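Local coordinates for Alpha/beta hydrolase (Paenibacillus sp. VTT E-133280, PDB 6TJ2), which probably hydrolyses ester bonds, methyl salicylate among its likely substrates, as does its homologue tobacco salicylic acid binding protein 2, at residues Thr73-Glu78 with Lys106-Phe111; Ala142-Asp147 with Lys218-Gln223; Val151-Pro156 with Phe211-Leu216. All blocks are in the same frame, centred on the assembly; numbering follows the deposited sequence.

Contact 1: residues Thr73-Glu78 with Lys106-Phe111; sequences TVYTPE and KDLKDF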
ATOM      1  N   THR A  73     -17.829  -4.005 -25.680  1.00 12.62           N
ATOM      2  CA  THR A  73     -18.916  -3.047 -25.908  1.00 12.53           C
ATOM      3  C   THR A  73     -18.968  -2.107 -24.692  1.00 11.84           C
ATOM      4  O   THR A  73     -18.878  -2.600 -23.566  1.00 12.95           O
ATOM      5  CB  THR A  73     -20.238  -3.758 -26.129  1.00 13.33           C
ATOM      6  OG1 THR A  73     -20.069  -4.585 -27.290  1.00 16.49           O
ATOM      7  CG2 THR A  73     -21.370  -2.789 -26.386  1.00 13.42           C
ATOM      8  N   VAL A  74     -18.990  -0.815 -24.947  1.00 11.45           N
ATOM      9  CA  VAL A  74     -18.868   0.155 -23.829  1.00 11.42           C
ATOM     10  C   VAL A  74     -19.959   1.219 -23.973  1.00 11.50           C
ATOM     11  O   VAL A  74     -20.004   1.912 -25.013  1.00 13.44           O
ATOM     12  CB  VAL A  74     -17.492   0.810 -23.772  1.00 11.90           C
ATOM     13  CG1 VAL A  74     -17.381   1.724 -22.563  1.00 12.36           C
ATOM     14  CG2 VAL A  74     -16.365  -0.216 -23.782  1.00 12.30           C
ATOM     15  N   TYR A  75     -20.776   1.370 -22.959  1.00 10.92           N
ATOM     16  CA  TYR A  75     -21.813   2.433 -22.848  1.00 11.80           C
ATOM     17  C   TYR A  75     -21.361   3.414 -21.776  1.00 11.80           C
ATOM     18  O   TYR A  75     -20.913   2.983 -20.681  1.00 11.69           O
ATOM     19  CB  TYR A  75     -23.168   1.849 -22.497  1.00 11.59           C
ATOM     20  CG  TYR A  75     -23.695   0.905 -23.533  1.00 11.83           C
ATOM     21  CD1 TYR A  75     -23.547  -0.471 -23.390  1.00 13.21           C
ATOM     22  CD2 TYR A  75     -24.285   1.383 -24.676  1.00 13.35           C
ATOM     23  CE1 TYR A  75     -23.979  -1.357 -24.359  1.00 12.86           C
ATOM     24  CE2 TYR A  75     -24.760   0.501 -25.629  1.00 14.14           C
ATOM     25  CZ  TYR A  75     -24.609  -0.851 -25.474  1.00 14.48           C
ATOM     26  OH  TYR A  75     -25.092  -1.715 -26.442  1.00 16.22           O
ATOM     27  N   THR A  76     -21.392   4.692 -22.066  1.00 10.96           N
ATOM     28  CA  THR A  76     -21.027   5.782 -21.123  1.00 11.37           C
ATOM     29  C   THR A  76     -22.186   6.771 -21.007  1.00 11.14           C
ATOM     30  O   THR A  76     -22.097   7.860 -21.555  1.00 12.91           O
ATOM     31  CB  THR A  76     -19.749   6.481 -21.550  1.00 12.20           C
ATOM     32  OG1 THR A  76     -19.856   7.079 -22.846  1.00 14.31           O
ATOM     33  CG2 THR A  76     -18.604   5.493 -21.626  1.00 13.28           C
ATOM     34  N   PRO A  77     -23.251   6.407 -20.313  1.00 11.03           N
ATOM     35  CA  PRO A  77     -24.422   7.289 -20.227  1.00 11.04           C
ATOM     36  C   PRO A  77     -24.094   8.562 -19.465  1.00 11.35           C
ATOM     37  O   PRO A  77     -23.342   8.543 -18.462  1.00 12.49           O
ATOM     38  CB  PRO A  77     -25.437   6.439 -19.459  1.00 11.59           C
ATOM     39  CG  PRO A  77     -24.595   5.463 -18.666  1.00 12.46           C
ATOM     40  CD  PRO A  77     -23.443   5.159 -19.580  1.00 11.58           C
ATOM     41  N   GLU A  78     -24.760   9.624 -19.855  1.00 11.81           N
ATOM     42  CA  GLU A  78     -24.846  10.806 -18.993  1.00 11.89           C
ATOM     43  C   GLU A  78     -26.071  10.639 -18.068  1.00 11.57           C
ATOM     44  O   GLU A  78     -26.955   9.779 -18.333  1.00 14.62           O
ATOM     45  CB  GLU A  78     -25.019  12.067 -19.835  1.00 11.39           C
ATOM     46  CG  GLU A  78     -24.831  13.352 -19.065  1.00 11.92           C
ATOM     47  CD  GLU A  78     -23.547  13.260 -18.275  1.00 13.30           C
ATOM     48  OE1 GLU A  78     -22.496  13.602 -18.875  1.00 13.23           O
ATOM     49  OE2 GLU A  78     -23.607  12.926 -17.075  1.00 11.90           O
ATOM     50  N   LYS A 106     -32.283   0.797 -23.827  1.00 15.84           N
ATOM     51  CA  LYS A 106     -31.372   0.032 -24.716  1.00 16.83           C
ATOM     52  C   LYS A 106     -31.492  -1.454 -24.439  1.00 15.14           C
ATOM     53  O   LYS A 106     -30.769  -2.237 -25.117  1.00 16.90           O
ATOM     54  CB  LYS A 106     -29.964   0.565 -24.574  1.00 17.70           C
ATOM     55  CG  LYS A 106     -29.751   1.974 -25.095  1.00 19.30           C
ATOM     56  CD  LYS A 106     -28.308   2.354 -25.048  1.00 22.49           C
ATOM     57  CE  LYS A 106     -27.961   3.735 -25.542  1.00 26.79           C
ATOM     58  NZ  LYS A 106     -28.197   3.857 -26.995  1.00 35.32           N
ATOM     59  N   ASP A 107     -32.333  -1.907 -23.512  1.00 16.57           N
ATOM     60  CA  ASP A 107     -32.511  -3.299 -23.079  1.00 15.95           C
ATOM     61  C   ASP A 107     -31.141  -3.947 -22.814  1.00 16.96           C
ATOM     62  O   ASP A 107     -30.899  -5.116 -23.166  1.00 16.04           O
ATOM     63  CB  ASP A 107     -33.405  -4.112 -24.050  1.00 18.21           C
ATOM     64  CG  ASP A 107     -33.854  -5.424 -23.437  1.00 23.55           C
ATOM     65  OD1 ASP A 107     -34.053  -5.502 -22.233  1.00 19.71           O
ATOM     66  OD2 ASP A 107     -33.885  -6.458 -24.140  1.00 30.11           O
ATOM     67  N   LEU A 108     -30.286  -3.307 -22.038  1.00 13.79           N
ATOM     68  CA  LEU A 108     -28.922  -3.817 -21.795  1.00 14.75           C
ATOM     69  C   LEU A 108     -29.021  -4.949 -20.789  1.00 14.74           C
ATOM     70  O   LEU A 108     -29.810  -4.829 -19.817  1.00 15.14           O
ATOM     71  CB  LEU A 108     -28.027  -2.708 -21.250  1.00 14.18           C
ATOM     72  CG  LEU A 108     -27.828  -1.532 -22.191  1.00 14.97           C
ATOM     73  CD1 LEU A 108     -26.851  -0.509 -21.649  1.00 15.22           C
ATOM     74  CD2 LEU A 108     -27.384  -1.987 -23.566  1.00 16.87           C
ATOM     75  N   LYS A 109     -28.267  -6.034 -20.987  1.00 15.52           N
ATOM     76  CA  LYS A 109     -28.197  -7.103 -19.996  1.00 16.43           C
ATOM     77  C   LYS A 109     -26.845  -7.817 -20.073  1.00 15.34           C
ATOM     78  O   LYS A 109     -26.070  -7.573 -21.018  1.00 16.17           O
ATOM     79  CB  LYS A 109     -29.389  -8.036 -20.096  1.00 24.11           C
ATOM     80  CG  LYS A 109     -29.589  -8.521 -21.489  1.00 24.47           C
ATOM     81  CD  LYS A 109     -30.917  -9.270 -21.708  1.00 27.78           C
ATOM     82  CE  LYS A 109     -32.111  -8.392 -21.998  1.00 32.08           C
ATOM     83  NZ  LYS A 109     -33.241  -9.203 -22.507  1.00 34.96           N
ATOM     84  N   ASP A 110     -26.587  -8.551 -19.018  1.00 13.79           N
ATOM     85  CA  ASP A 110     -25.361  -9.339 -18.814  1.00 15.13           C
ATOM     86  C   ASP A 110     -24.144  -8.424 -18.959  1.00 13.56           C
ATOM     87  O   ASP A 110     -23.152  -8.812 -19.566  1.00 15.79           O
ATOM     88  CB  ASP A 110     -25.320 -10.490 -19.832  1.00 17.64           C
ATOM     89  CG  ASP A 110     -24.309 -11.565 -19.485  1.00 24.21           C
ATOM     90  OD1 ASP A 110     -24.129 -11.880 -18.267  1.00 28.84           O
ATOM     91  OD2 ASP A 110     -23.706 -12.087 -20.466  1.00 29.36           O
ATOM     92  N   PHE A 111     -24.195  -7.271 -18.296  1.00 13.48           N
ATOM     93  CA  PHE A 111     -23.151  -6.249 -18.410  1.00 12.03           C
ATOM     94  C   PHE A 111     -22.428  -6.089 -17.063  1.00 13.35           C
ATOM     95  O   PHE A 111     -22.920  -6.394 -15.966  1.00 12.96           O
ATOM     96  CB  PHE A 111     -23.712  -4.931 -18.952  1.00 11.98           C
ATOM     97  CG  PHE A 111     -24.783  -4.282 -18.141  1.00 12.78           C
ATOM     98  CD1 PHE A 111     -24.511  -3.520 -16.994  1.00 13.09           C
ATOM     99  CD2 PHE A 111     -26.097  -4.422 -18.527  1.00 13.80           C
ATOM    100  CE1 PHE A 111     -25.546  -2.918 -16.301  1.00 14.18           C
ATOM    101  CE2 PHE A 111     -27.117  -3.861 -17.794  1.00 14.36           C
ATOM    102  CZ  PHE A 111     -26.855  -3.117 -16.673  1.00 14.95           C
TER
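The ring of Y75 takes both methyl groups of L108 on one face. L108 CD2 makes a CH-pi contact there, 3.9 Å from the ring centroid and 30° off the ring normal. L108 CD1 lies over the same face but is offset toward the rim, 3.7 Å from Y75 CD1. The aliphatic part of K106 reaches the ring obliquely, with K106 CD 4.0 Å from Y75 CE2. Within 106-111, the ring of F111 has L108 C and K109 N at its edge, in its plane. The contact between the segments is apolar. L108 turns CG anti to its own carbonyl carbon (chi1 -62°), and the isobutyl fork can then lay its two methyls across the tyrosine. K106 stays extended as far as CE and bends only at chi4. With an alanine in place of Y75, the L108 methyls would probably lose the flat surface they rest on, and a gap would open beneath K106 CD. K109 NZ and D107 OD2, both on exposed residues, form a salt bridge at 3.3 Å, weak as a hydrogen bond. D107 has positive phi and closes a Schellman motif after helix 92-105. Its OD1 is also paired with R133. Y75 belongs to strand 73-75, the outermost strand of the parallel sheet at this end, and its backbone bonds to F47 and L49 of the next strand. Helix 92-105 carries the chain over strand 46-50 to strand 111-117, and its Y102 touches both Y75 and L108.

Contact 2: residues Ala142-Asp147 with Lys218-Gln223; sequences AFAPLD and KFYSLQ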
ATOM      1  N   ALA A 142     -14.024   4.234  -6.030  1.00 10.66           N
ATOM      2  CA  ALA A 142     -15.418   4.621  -5.852  1.00 11.13           C
ATOM      3  C   ALA A 142     -15.840   4.501  -4.393  1.00 11.20           C
ATOM      4  O   ALA A 142     -15.310   3.699  -3.608  1.00 11.61           O
ATOM      5  CB  ALA A 142     -16.347   3.832  -6.752  1.00 12.04           C
ATOM      6  N   PHE A 143     -16.815   5.303  -4.038  1.00 10.80           N
ATOM      7  CA  PHE A 143     -17.450   5.219  -2.714  1.00 11.54           C
ATOM      8  C   PHE A 143     -18.420   4.058  -2.704  1.00 13.30           C
ATOM      9  O   PHE A 143     -19.090   3.753  -3.720  1.00 12.91           O
ATOM     10  CB  PHE A 143     -18.170   6.532  -2.402  1.00 13.03           C
ATOM     11  CG  PHE A 143     -17.235   7.700  -2.393  1.00 13.96           C
ATOM     12  CD1 PHE A 143     -16.345   7.839  -1.338  1.00 16.95           C
ATOM     13  CD2 PHE A 143     -17.164   8.600  -3.450  1.00 15.40           C
ATOM     14  CE1 PHE A 143     -15.422   8.887  -1.346  1.00 18.00           C
ATOM     15  CE2 PHE A 143     -16.216   9.603  -3.465  1.00 16.46           C
ATOM     16  CZ  PHE A 143     -15.391   9.779  -2.398  1.00 18.41           C
ATOM     17  N   ALA A 144     -18.546   3.410  -1.557  1.00 12.47           N
ATOM     18  CA  ALA A 144     -19.540   2.351  -1.321  1.00 11.87           C
ATOM     19  C   ALA A 144     -20.176   2.613   0.028  1.00 12.73           C
ATOM     20  O   ALA A 144     -19.864   1.901   0.987  1.00 13.00           O
ATOM     21  CB  ALA A 144     -18.840   1.012  -1.421  1.00 13.69           C
ATOM     22  N   PRO A 145     -21.008   3.650   0.162  1.00 12.51           N
ATOM     23  CA  PRO A 145     -21.628   3.900   1.457  1.00 12.14           C
ATOM     24  C   PRO A 145     -22.346   2.638   1.938  1.00 13.38           C
ATOM     25  O   PRO A 145     -22.886   1.846   1.169  1.00 13.45           O
ATOM     26  CB  PRO A 145     -22.632   5.024   1.205  1.00 14.17           C
ATOM     27  CG  PRO A 145     -22.067   5.687  -0.039  1.00 17.48           C
ATOM     28  CD  PRO A 145     -21.438   4.600  -0.885  1.00 12.55           C
ATOM     29  N   LEU A 146     -22.386   2.510   3.270  1.00 13.20           N
ATOM     30  CA  LEU A 146     -23.291   1.517   3.891  1.00 13.11           C
ATOM     31  C   LEU A 146     -24.714   2.073   3.911  1.00 13.04           C
ATOM     32  O   LEU A 146     -24.904   3.301   3.790  1.00 15.44           O
ATOM     33  CB  LEU A 146     -22.803   1.244   5.327  1.00 15.03           C
ATOM     34  CG  LEU A 146     -21.383   0.681   5.447  1.00 17.42           C
ATOM     35  CD1 LEU A 146     -20.981   0.459   6.921  1.00 19.26           C
ATOM     36  CD2 LEU A 146     -21.244  -0.609   4.688  1.00 17.32           C
ATOM     37  N   ASP A 147     -25.665   1.190   4.215  1.00 15.65           N
ATOM     38  CA  ASP A 147     -27.075   1.591   4.402  1.00 16.10           C
ATOM     39  C   ASP A 147     -27.185   2.739   5.397  1.00 16.87           C
ATOM     40  O   ASP A 147     -26.537   2.692   6.469  1.00 16.67           O
ATOM     41  CB  ASP A 147     -27.893   0.378   4.812  1.00 17.53           C
ATOM     42  CG  ASP A 147     -29.346   0.777   4.985  1.00 19.26           C
ATOM     43  OD1 ASP A 147     -29.927   1.403   4.096  1.00 18.18           O
ATOM     44  OD2 ASP A 147     -29.892   0.479   6.082  1.00 23.37           O
ATOM     45  N   LYS A 218     -31.225  -3.322  -0.070  1.00 18.18           N
ATOM     46  CA  LYS A 218     -31.347  -4.249  -1.201  1.00 18.26           C
ATOM     47  C   LYS A 218     -29.940  -4.525  -1.750  1.00 17.08           C
ATOM     48  O   LYS A 218     -29.611  -5.674  -2.006  1.00 17.95           O
ATOM     49  CB  LYS A 218     -32.361  -3.773  -2.238  1.00 22.13           C
ATOM     50  CG  LYS A 218     -32.415  -4.681  -3.445  1.00 28.72           C
ATOM     51  CD  LYS A 218     -33.705  -4.596  -4.246  1.00 32.94           C
ATOM     52  CE  LYS A 218     -33.848  -5.709  -5.266  1.00 38.73           C
ATOM     53  NZ  LYS A 218     -33.874  -7.033  -4.608  1.00 44.22           N
ATOM     54  N   PHE A 219     -29.142  -3.475  -1.987  1.00 14.90           N
ATOM     55  CA  PHE A 219     -27.783  -3.660  -2.533  1.00 15.66           C
ATOM     56  C   PHE A 219     -26.983  -4.665  -1.708  1.00 15.49           C
ATOM     57  O   PHE A 219     -26.335  -5.558  -2.274  1.00 16.80           O
ATOM     58  CB  PHE A 219     -27.036  -2.338  -2.597  1.00 14.86           C
ATOM     59  CG  PHE A 219     -25.591  -2.515  -2.977  1.00 13.83           C
ATOM     60  CD1 PHE A 219     -25.248  -2.773  -4.289  1.00 13.06           C
ATOM     61  CD2 PHE A 219     -24.587  -2.552  -2.031  1.00 13.44           C
ATOM     62  CE1 PHE A 219     -23.941  -3.046  -4.622  1.00 13.96           C
ATOM     63  CE2 PHE A 219     -23.267  -2.816  -2.378  1.00 14.71           C
ATOM     64  CZ  PHE A 219     -22.942  -3.041  -3.679  1.00 15.10           C
ATOM     65  N   TYR A 220     -27.035  -4.506  -0.391  1.00 15.26           N
ATOM     66  CA  TYR A 220     -26.237  -5.369   0.520  1.00 16.54           C
ATOM     67  C   TYR A 220     -26.859  -6.762   0.664  1.00 20.15           C
ATOM     68  O   TYR A 220     -26.121  -7.608   1.172  1.00 22.79           O
ATOM     69  CB  TYR A 220     -26.001  -4.687   1.871  1.00 17.61           C
ATOM     70  CG  TYR A 220     -24.952  -3.607   1.729  1.00 15.08           C
ATOM     71  CD1 TYR A 220     -23.632  -3.955   1.488  1.00 16.44           C
ATOM     72  CD2 TYR A 220     -25.265  -2.286   1.701  1.00 15.39           C
ATOM     73  CE1 TYR A 220     -22.651  -2.983   1.327  1.00 14.73           C
ATOM     74  CE2 TYR A 220     -24.320  -1.296   1.496  1.00 14.03           C
ATOM     75  CZ  TYR A 220     -22.992  -1.642   1.300  1.00 14.54           C
ATOM     76  OH  TYR A 220     -22.004  -0.720   1.074  1.00 13.93           O
ATOM     77  N   SER A 221     -28.023  -7.054   0.096  1.00 19.30           N
ATOM     78  CA  SER A 221     -28.569  -8.435   0.044  1.00 21.72           C
ATOM     79  C   SER A 221     -28.285  -9.096  -1.303  1.00 24.25           C
ATOM     80  O   SER A 221     -28.433 -10.313  -1.376  1.00 23.76           O
ATOM     81  CB  SER A 221     -30.045  -8.383   0.304  1.00 24.10           C
ATOM     82  OG  SER A 221     -30.734  -7.916  -0.854  1.00 27.43           O
ATOM     83  N   LEU A 222     -27.845  -8.358  -2.315  1.00 20.72           N
ATOM     84  CA  LEU A 222     -27.645  -8.882  -3.691  1.00 22.23           C
ATOM     85  C   LEU A 222     -26.509  -9.895  -3.710  1.00 23.81           C
ATOM     86  O   LEU A 222     -25.529  -9.684  -2.995  1.00 26.48           O
ATOM     87  CB  LEU A 222     -27.293  -7.736  -4.647  1.00 23.67           C
ATOM     88  CG  LEU A 222     -28.400  -6.718  -4.915  1.00 24.82           C
ATOM     89  CD1 LEU A 222     -27.954  -5.690  -5.957  1.00 25.26           C
ATOM     90  CD2 LEU A 222     -29.694  -7.397  -5.321  1.00 28.48           C
ATOM     91  N   GLN A 223     -26.657 -10.942  -4.530  1.00 22.76           N
ATOM     92  CA  GLN A 223     -25.637 -12.019  -4.656  1.00 26.71           C
ATOM     93  C   GLN A 223     -24.698 -11.759  -5.848  1.00 26.92           C
ATOM     94  O   GLN A 223     -23.844 -12.610  -6.191  1.00 31.47           O
ATOM     95  CB  GLN A 223     -26.398 -13.352  -4.700  1.00 29.85           C
ATOM     96  CG  GLN A 223     -27.065 -13.664  -3.374  1.00 35.55           C
ATOM     97  CD  GLN A 223     -26.010 -13.728  -2.296  1.00 40.32           C
ATOM     98  OE1 GLN A 223     -25.887 -12.845  -1.450  1.00 49.07           O
ATOM     99  NE2 GLN A 223     -25.187 -14.758  -2.362  1.00 47.53           N
TER
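The contact between Y220 and P145 lies at the base of what is probably the cap, inserted here between strands 134-139 and 226-231 as in many alpha/beta hydrolases. The chain leaves the core through 142-147 and returns by the short helix 217-221. Y220 OH donates a hydrogen bond to P145 O at 2.7 Å. The hydroxyl approaches 50° off the carbonyl plane. P145 O in turn lies at the edge of the tyrosine ring, in its plane. A144 O is also close to Y220 OH, but at a poor angle for a bond; it accepts from H251 instead. L146 crosses the phenol at about a right angle and brings CD2 to 3.9 Å from Y220 CZ. F219 CD2 lies 3.6 Å above the centre of the Y220 ring and backs one face. D147 turns its carboxylate to the residues before 218-223, OD1 probably to L216 N and OD2 in a salt bridge with K217. Q124 NE2 of helix 119-129 is a second donor to P145 O. The one carbonyl therefore ties the outgoing loop to both the returning helix and a core helix. Its bond should fix where the hydroxyl sits, while F219 CD2 and L146 CD2 probably limit the ring's rotation.

Contact 3: residues Val151-Pro156 with Phe211-Leu216; sequences VADQFP and FEKLDL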
ATOM      1  N   VAL A 151     -22.673   9.819   0.602  1.00 12.13           N
ATOM      2  CA  VAL A 151     -21.302   9.901   0.061  1.00 12.27           C
ATOM      3  C   VAL A 151     -20.447  10.846   0.896  1.00 12.60           C
ATOM      4  O   VAL A 151     -19.310  10.490   1.283  1.00 12.17           O
ATOM      5  CB  VAL A 151     -21.341  10.276  -1.427  1.00 13.34           C
ATOM      6  CG1 VAL A 151     -19.962  10.619  -1.932  1.00 13.29           C
ATOM      7  CG2 VAL A 151     -21.972   9.177  -2.229  1.00 13.30           C
ATOM      8  N   ALA A 152     -20.987  11.988   1.280  1.00 13.27           N
ATOM      9  CA  ALA A 152     -20.249  12.976   2.084  1.00 14.41           C
ATOM     10  C   ALA A 152     -19.858  12.374   3.454  1.00 13.59           C
ATOM     11  O   ALA A 152     -18.713  12.689   3.899  1.00 14.37           O
ATOM     12  CB  ALA A 152     -21.111  14.223   2.260  1.00 16.73           C
ATOM     13  N   ASP A 153     -20.685  11.498   3.983  1.00 12.70           N
ATOM     14  CA  ASP A 153     -20.422  10.815   5.279  1.00 14.07           C
ATOM     15  C   ASP A 153     -19.096  10.052   5.213  1.00 13.22           C
ATOM     16  O   ASP A 153     -18.564   9.685   6.272  1.00 14.71           O
ATOM     17  CB  ASP A 153     -21.545   9.870   5.690  1.00 15.28           C
ATOM     18  CG  ASP A 153     -22.833  10.513   6.239  1.00 16.18           C
ATOM     19  OD1 ASP A 153     -22.735  11.691   6.680  1.00 20.78           O
ATOM     20  OD2 ASP A 153     -23.843   9.807   6.222  1.00 18.42           O
ATOM     21  N   GLN A 154     -18.608   9.647   4.046  1.00 11.87           N
ATOM     22  CA  GLN A 154     -17.402   8.810   3.962  1.00 11.60           C
ATOM     23  C   GLN A 154     -16.151   9.613   4.206  1.00 11.71           C
ATOM     24  O   GLN A 154     -15.109   9.013   4.458  1.00 12.31           O
ATOM     25  CB  GLN A 154     -17.291   8.208   2.549  1.00 11.18           C
ATOM     26  CG  GLN A 154     -18.507   7.399   2.096  1.00 12.11           C
ATOM     27  CD  GLN A 154     -19.073   6.488   3.141  1.00 12.83           C
ATOM     28  OE1 GLN A 154     -18.319   5.653   3.707  1.00 13.00           O
ATOM     29  NE2 GLN A 154     -20.349   6.644   3.456  1.00 13.40           N
ATOM     30  N   PHE A 155     -16.226  10.945   4.155  1.00 12.15           N
ATOM     31  CA  PHE A 155     -14.995  11.766   4.220  1.00 11.97           C
ATOM     32  C   PHE A 155     -14.545  12.000   5.663  1.00 12.55           C
ATOM     33  O   PHE A 155     -15.344  12.017   6.590  1.00 12.92           O
ATOM     34  CB  PHE A 155     -15.212  13.109   3.530  1.00 14.36           C
ATOM     35  CG  PHE A 155     -15.132  12.999   2.024  1.00 14.96           C
ATOM     36  CD1 PHE A 155     -13.969  13.337   1.358  1.00 15.50           C
ATOM     37  CD2 PHE A 155     -16.223  12.519   1.323  1.00 16.57           C
ATOM     38  CE1 PHE A 155     -13.890  13.187  -0.022  1.00 15.84           C
ATOM     39  CE2 PHE A 155     -16.148  12.429  -0.059  1.00 20.23           C
ATOM     40  CZ  PHE A 155     -14.988  12.784  -0.722  1.00 18.03           C
ATOM     41  N   PRO A 156     -13.251  12.322   5.850  1.00 12.76           N
ATOM     42  CA  PRO A 156     -12.797  12.851   7.141  1.00 13.82           C
ATOM     43  C   PRO A 156     -13.616  14.092   7.499  1.00 14.44           C
ATOM     44  O   PRO A 156     -14.072  14.815   6.596  1.00 14.83           O
ATOM     45  CB  PRO A 156     -11.329  13.180   6.902  1.00 15.84           C
ATOM     46  CG  PRO A 156     -10.925  12.362   5.703  1.00 16.85           C
ATOM     47  CD  PRO A 156     -12.169  12.236   4.850  1.00 14.84           C
ATOM     48  N   PHE A 211     -25.038  14.502  -0.225  1.00 13.49           N
ATOM     49  CA  PHE A 211     -25.384  14.591   1.210  1.00 13.28           C
ATOM     50  C   PHE A 211     -26.615  13.763   1.548  1.00 14.32           C
ATOM     51  O   PHE A 211     -26.908  13.588   2.762  1.00 15.18           O
ATOM     52  CB  PHE A 211     -25.595  16.042   1.614  1.00 13.31           C
ATOM     53  CG  PHE A 211     -24.343  16.856   1.561  1.00 14.72           C
ATOM     54  CD1 PHE A 211     -23.506  16.888   2.668  1.00 14.88           C
ATOM     55  CD2 PHE A 211     -23.970  17.548   0.435  1.00 15.79           C
ATOM     56  CE1 PHE A 211     -22.320  17.598   2.634  1.00 16.17           C
ATOM     57  CE2 PHE A 211     -22.792  18.278   0.418  1.00 16.83           C
ATOM     58  CZ  PHE A 211     -21.954  18.281   1.495  1.00 17.24           C
ATOM     59  N   GLU A 212     -27.328  13.193   0.589  1.00 14.04           N
ATOM     60  CA  GLU A 212     -28.530  12.367   0.877  1.00 14.79           C
ATOM     61  C   GLU A 212     -28.120  11.031   1.477  1.00 14.53           C
ATOM     62  O   GLU A 212     -27.191  10.329   0.993  1.00 14.99           O
ATOM     63  CB  GLU A 212     -29.351  12.156  -0.390  1.00 14.98           C
ATOM     64  CG  GLU A 212     -30.057  13.369  -0.897  1.00 15.13           C
ATOM     65  CD  GLU A 212     -30.824  13.067  -2.155  1.00 16.48           C
ATOM     66  OE1 GLU A 212     -30.229  13.093  -3.236  1.00 15.01           O
ATOM     67  OE2 GLU A 212     -32.054  12.821  -2.038  1.00 19.88           O
ATOM     68  N   LYS A 213     -28.822  10.631   2.531  1.00 16.09           N
ATOM     69  CA  LYS A 213     -28.700   9.282   3.119  1.00 16.66           C
ATOM     70  C   LYS A 213     -29.289   8.261   2.184  1.00 16.20           C
ATOM     71  O   LYS A 213     -30.398   8.504   1.669  1.00 18.29           O
ATOM     72  CB  LYS A 213     -29.455   9.213   4.445  1.00 17.56           C
ATOM     73  CG  LYS A 213     -28.975  10.213   5.454  1.00 20.57           C
ATOM     74  CD  LYS A 213     -27.503  10.348   5.664  1.00 21.12           C
ATOM     75  CE  LYS A 213     -27.279  10.894   7.063  1.00 22.16           C
ATOM     76  NZ  LYS A 213     -25.903  11.462   7.277  1.00 24.33           N
ATOM     77  N   LEU A 214     -28.580   7.184   1.880  1.00 15.64           N
ATOM     78  CA  LEU A 214     -29.074   6.195   0.923  1.00 14.81           C
ATOM     79  C   LEU A 214     -29.613   4.952   1.599  1.00 15.64           C
ATOM     80  O   LEU A 214     -28.968   4.410   2.483  1.00 15.66           O
ATOM     81  CB  LEU A 214     -27.926   5.882  -0.037  1.00 15.91           C
ATOM     82  CG  LEU A 214     -27.333   7.089  -0.749  1.00 16.18           C
ATOM     83  CD1 LEU A 214     -26.155   6.664  -1.575  1.00 18.72           C
ATOM     84  CD2 LEU A 214     -28.368   7.755  -1.649  1.00 18.96           C
ATOM     85  N   ASP A 215     -30.755   4.496   1.119  1.00 16.59           N
ATOM     86  CA  ASP A 215     -31.321   3.193   1.513  1.00 17.72           C
ATOM     87  C   ASP A 215     -30.704   2.121   0.614  1.00 16.52           C
ATOM     88  O   ASP A 215     -31.019   2.051  -0.597  1.00 17.54           O
ATOM     89  CB  ASP A 215     -32.840   3.197   1.395  1.00 21.03           C
ATOM     90  CG  ASP A 215     -33.479   1.914   1.883  1.00 27.13           C
ATOM     91  OD1 ASP A 215     -32.785   0.823   1.940  1.00 22.40           O
ATOM     92  OD2 ASP A 215     -34.704   2.013   2.239  1.00 34.27           O
ATOM     93  N   LEU A 216     -29.810   1.323   1.197  1.00 15.50           N
ATOM     94  CA  LEU A 216     -28.988   0.349   0.450  1.00 15.07           C
ATOM     95  C   LEU A 216     -29.126  -1.072   0.991  1.00 16.86           C
ATOM     96  O   LEU A 216     -28.327  -1.916   0.672  1.00 16.23           O
ATOM     97  CB  LEU A 216     -27.531   0.814   0.474  1.00 14.82           C
ATOM     98  CG  LEU A 216     -27.234   2.159  -0.129  1.00 14.81           C
ATOM     99  CD1 LEU A 216     -25.804   2.548   0.141  1.00 16.26           C
ATOM    100  CD2 LEU A 216     -27.498   2.113  -1.630  1.00 17.47           C
TER
HETATM  101  O   HOH W   1     -25.117  10.324  -0.864  1.00 14.41           O
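D153 and K213 meet in a salt bridge, their side chains crossing at about a right angle. K213 NZ is 2.8 Å from D153 OD2 and bonds to its syn lone pair, the one on the side of the other oxygen. A second, weak bond runs to D153 OD1 at 3.2 Å. The ammonium thus straddles the carboxylate unevenly. The lysine starts out pointing away from 151-156. A bend at chi2 (-47°) swings the chain round, and beyond it chi3 and chi4 are extended and carry NZ to the aspartate.

The two segments belong to what is probably the cap region. Residues 151-154 have helical backbone angles without the regular helical bonds, and the loop runs on to helix 157-170, with P156 at its N-cap. Segment 211-216 links helices 208-211 and 217-221. Next to the ion pair, A152 CB packs obliquely on the ring of F211, 3.6 Å from both CD1 and CE1. The CA-CB bond of F211 also points away. With CG anti to the carbonyl carbon (chi1 -67°), the ring comes back to the alanine methyl. R167 makes a cation-pi contact with the same ring, and L160 and F163 of helix 157-170 touch it too.

A water joins the backbones: it accepts from V151 N at 2.9 Å and donates to E212 O at 2.8 Å. E212 itself sends OE1 to H92 N.

Overall arrangement
Contacts 2 and 3 adjoin in the probable cap region, with centres 12 Å apart. Both segments of contact 3 lie in the chain between those of contact 2. P145 O packs against L216 CD1 at 3.2 Å where they touch. The rings of F143 and F155 also meet, CZ to CZ at 3.5 Å. Contact 1 stands apart at the edge of the sheet. Its centre is 21 Å from that of contact 2 and 26 Å from that of contact 3, and it touches neither. Segment 142-147 of contact 2 runs beside the probable active site: F143 shares a backbone hydrogen bond with S117, the likely nucleophile at the elbow where strand 111-117 ends.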